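Local coordinates for fibronectin type III domain-containing protein (Simiduia agarivorans, PDB 6P2K), which probably hydrolyses the backbone of xyloglucan or related beta-glucans through this glycoside hydrolase family 74 module of seven-bladed beta-propellers, one part of a longer protein, at residues F107-A112 / V169-S174. Sequence-based numbering, arbitrary orientation.
Sequences FKPGNA and VVFDQS
Phe171 holds CG anti to its carbonyl carbon (chi1 -79°), and the ring is turned onto the backbone of Phe107 and Lys108. The contact joins two consecutive blades of a beta-propeller, at the ends of their first strands, 102-108 and 166-171. Lys108 CA sits over one face of the Phe171 ring, 3.8 Å from its centroid and 15° off the normal, a CH-pi contact. Phe107 O lies over the same face, nearer the rim, 3.1 Å from Phe171 CD1. Lys108 CB adds a touch on CE2 of the ring. The Lys108 and Phe171 side chains cross at about a right angle; Lys108 NZ is hydrogen-bonded to Asn177 OD1. Pro109 CD comes in obliquely, 3.6 Å from Phe171 CD2. Ile116 and Val179, one from each blade, also touch Phe171. An alanine in place of Phe171 would probably leave Lys108 CA and Phe107 O without the ring they rest on and open a gap between the blades. Lys108 to Asn111 form a type II beta turn, closed by Asn111 N to Lys108 O. In 169-174, Asp172 OD1 accepts from Ser174 N in an Asx turn. Gln173, bent at chi2 (-66°), has its amide reaching the proline ring: NE2 is 3.7 Å from Pro109 CG.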
ATOM      1  N   PHE B 107     -20.456 -55.815  32.090  1.00 48.98           N
ATOM      2  CA  PHE B 107     -21.056 -57.123  31.877  1.00 53.76           C
ATOM      3  C   PHE B 107     -20.100 -58.231  32.307  1.00 55.79           C
ATOM      4  O   PHE B 107     -18.882 -58.048  32.367  1.00 55.13           O
ATOM      5  CB  PHE B 107     -21.438 -57.314  30.406  1.00 53.23           C
ATOM      6  CG  PHE B 107     -22.426 -56.305  29.895  1.00 50.63           C
ATOM      7  CD1 PHE B 107     -21.996 -55.100  29.370  1.00 47.38           C
ATOM      8  CD2 PHE B 107     -23.783 -56.566  29.936  1.00 52.01           C
ATOM      9  CE1 PHE B 107     -22.900 -54.172  28.898  1.00 45.52           C
ATOM     10  CE2 PHE B 107     -24.692 -55.642  29.464  1.00 49.97           C
ATOM     11  CZ  PHE B 107     -24.249 -54.443  28.944  1.00 45.37           C
ATOM     12  N   LYS B 108     -20.671 -59.390  32.595  1.00 57.35           N
ATOM     13  CA  LYS B 108     -19.866 -60.543  32.983  1.00 58.99           C
ATOM     14  C   LYS B 108     -19.347 -61.253  31.736  1.00 60.03           C
ATOM     15  O   LYS B 108     -20.116 -61.480  30.796  1.00 60.85           O
ATOM     16  CB  LYS B 108     -20.686 -61.504  33.836  1.00 60.85           C
ATOM     17  CG  LYS B 108     -19.956 -62.772  34.246  1.00 65.43           C
ATOM     18  CD  LYS B 108     -20.735 -63.521  35.319  1.00 66.63           C
ATOM     19  CE  LYS B 108     -20.262 -64.958  35.454  1.00 71.16           C
ATOM     20  NZ  LYS B 108     -21.079 -65.719  36.445  1.00 71.04           N
ATOM     21  N   PRO B 109     -18.062 -61.597  31.681  1.00 59.07           N
ATOM     22  CA  PRO B 109     -17.542 -62.317  30.512  1.00 59.26           C
ATOM     23  C   PRO B 109     -18.201 -63.683  30.373  1.00 62.22           C
ATOM     24  O   PRO B 109     -18.261 -64.463  31.325  1.00 65.40           O
ATOM     25  CB  PRO B 109     -16.042 -62.437  30.808  1.00 61.32           C
ATOM     26  CG  PRO B 109     -15.759 -61.346  31.796  1.00 60.14           C
ATOM     27  CD  PRO B 109     -16.997 -61.248  32.634  1.00 59.80           C
ATOM     28  N   GLY B 110     -18.703 -63.963  29.173  1.00 62.15           N
ATOM     29  CA  GLY B 110     -19.376 -65.210  28.892  1.00 65.84           C
ATOM     30  C   GLY B 110     -20.862 -65.219  29.176  1.00 66.82           C
ATOM     31  O   GLY B 110     -21.559 -66.129  28.710  1.00 68.31           O
ATOM     32  N   ASN B 111     -21.373 -64.236  29.920  1.00 66.79           N
ATOM     33  CA  ASN B 111     -22.797 -64.191  30.262  1.00 68.63           C
ATOM     34  C   ASN B 111     -23.194 -62.718  30.385  1.00 64.77           C
ATOM     35  O   ASN B 111     -23.068 -62.115  31.454  1.00 62.66           O
ATOM     36  CB  ASN B 111     -23.084 -64.964  31.542  1.00 72.43           C
ATOM     37  CG  ASN B 111     -24.531 -64.848  31.982  1.00 74.06           C
ATOM     38  OD1 ASN B 111     -25.433 -64.693  31.158  1.00 73.32           O
ATOM     39  ND2 ASN B 111     -24.760 -64.924  33.288  1.00 75.47           N
ATOM     40  N   ALA B 112     -23.682 -62.155  29.279  1.00 63.35           N
ATOM     41  CA  ALA B 112     -24.083 -60.753  29.256  1.00 62.31           C
ATOM     42  C   ALA B 112     -25.394 -60.497  29.988  1.00 62.21           C
ATOM     43  O   ALA B 112     -25.854 -59.349  30.009  1.00 59.94           O
ATOM     44  CB  ALA B 112     -24.189 -60.260  27.812  1.00 62.48           C
ATOM     45  N   VAL B 169     -15.681 -50.322  37.135  1.00 45.51           N
ATOM     46  CA  VAL B 169     -16.063 -51.677  37.518  1.00 49.18           C
ATOM     47  C   VAL B 169     -15.520 -52.607  36.442  1.00 51.34           C
ATOM     48  O   VAL B 169     -15.906 -52.493  35.274  1.00 49.99           O
ATOM     49  CB  VAL B 169     -17.590 -51.839  37.641  1.00 47.92           C
ATOM     50  CG1 VAL B 169     -17.962 -53.307  37.777  1.00 48.76           C
ATOM     51  CG2 VAL B 169     -18.128 -51.033  38.816  1.00 48.53           C
ATOM     52  N   VAL B 170     -14.623 -53.517  36.819  1.00 52.12           N
ATOM     53  CA  VAL B 170     -13.894 -54.326  35.849  1.00 53.90           C
ATOM     54  C   VAL B 170     -13.901 -55.786  36.284  1.00 58.65           C
ATOM     55  O   VAL B 170     -13.535 -56.105  37.422  1.00 59.69           O
ATOM     56  CB  VAL B 170     -12.451 -53.819  35.660  1.00 55.33           C
ATOM     57  CG1 VAL B 170     -11.750 -53.679  37.005  1.00 57.10           C
ATOM     58  CG2 VAL B 170     -11.677 -54.743  34.731  1.00 55.13           C
ATOM     59  N   PHE B 171     -14.304 -56.668  35.372  1.00 58.79           N
ATOM     60  CA  PHE B 171     -14.284 -58.104  35.599  1.00 60.49           C
ATOM     61  C   PHE B 171     -12.905 -58.687  35.294  1.00 61.22           C
ATOM     62  O   PHE B 171     -12.077 -58.080  34.609  1.00 61.93           O
ATOM     63  CB  PHE B 171     -15.326 -58.806  34.728  1.00 57.19           C
ATOM     64  CG  PHE B 171     -16.727 -58.707  35.251  1.00 55.89           C
ATOM     65  CD1 PHE B 171     -17.464 -57.548  35.080  1.00 51.52           C
ATOM     66  CD2 PHE B 171     -17.316 -59.783  35.898  1.00 57.96           C
ATOM     67  CE1 PHE B 171     -18.758 -57.458  35.554  1.00 51.44           C
ATOM     68  CE2 PHE B 171     -18.609 -59.700  36.374  1.00 56.95           C
ATOM     69  CZ  PHE B 171     -19.332 -58.535  36.203  1.00 54.47           C
ATOM     70  N   ASP B 172     -12.674 -59.893  35.811  1.00 60.56           N
ATOM     71  CA  ASP B 172     -11.492 -60.682  35.481  1.00 60.35           C
ATOM     72  C   ASP B 172     -11.841 -61.558  34.283  1.00 59.09           C
ATOM     73  O   ASP B 172     -12.663 -62.473  34.392  1.00 60.36           O
ATOM     74  CB  ASP B 172     -11.052 -61.518  36.684  1.00 66.26           C
ATOM     75  CG  ASP B 172      -9.846 -62.408  36.388  1.00 68.58           C
ATOM     76  OD1 ASP B 172      -9.365 -62.435  35.236  1.00 67.70           O
ATOM     77  OD2 ASP B 172      -9.361 -63.077  37.325  1.00 73.35           O
ATOM     78  N   GLN B 173     -11.207 -61.285  33.141  1.00 58.13           N
ATOM     79  CA  GLN B 173     -11.511 -62.028  31.923  1.00 61.89           C
ATOM     80  C   GLN B 173     -11.189 -63.512  32.049  1.00 65.12           C
ATOM     81  O   GLN B 173     -11.756 -64.319  31.305  1.00 65.78           O
ATOM     82  CB  GLN B 173     -10.747 -61.436  30.737  1.00 62.64           C
ATOM     83  CG  GLN B 173     -11.127 -60.003  30.394  1.00 61.91           C
ATOM     84  CD  GLN B 173     -12.553 -59.878  29.902  1.00 60.87           C
ATOM     85  OE1 GLN B 173     -12.980 -60.617  29.016  1.00 64.78           O
ATOM     86  NE2 GLN B 173     -13.300 -58.942  30.478  1.00 55.01           N
ATOM     87  N   SER B 174     -10.301 -63.890  32.968  1.00 68.05           N
ATOM     88  CA  SER B 174      -9.875 -65.278  33.104  1.00 73.30           C
ATOM     89  C   SER B 174     -10.677 -66.062  34.138  1.00 75.82           C
ATOM     90  O   SER B 174     -10.508 -67.284  34.229  1.00 78.42           O
ATOM     91  CB  SER B 174      -8.382 -65.333  33.450  1.00 76.26           C
ATOM     92  OG  SER B 174      -7.589 -65.301  32.275  1.00 77.87           O
TER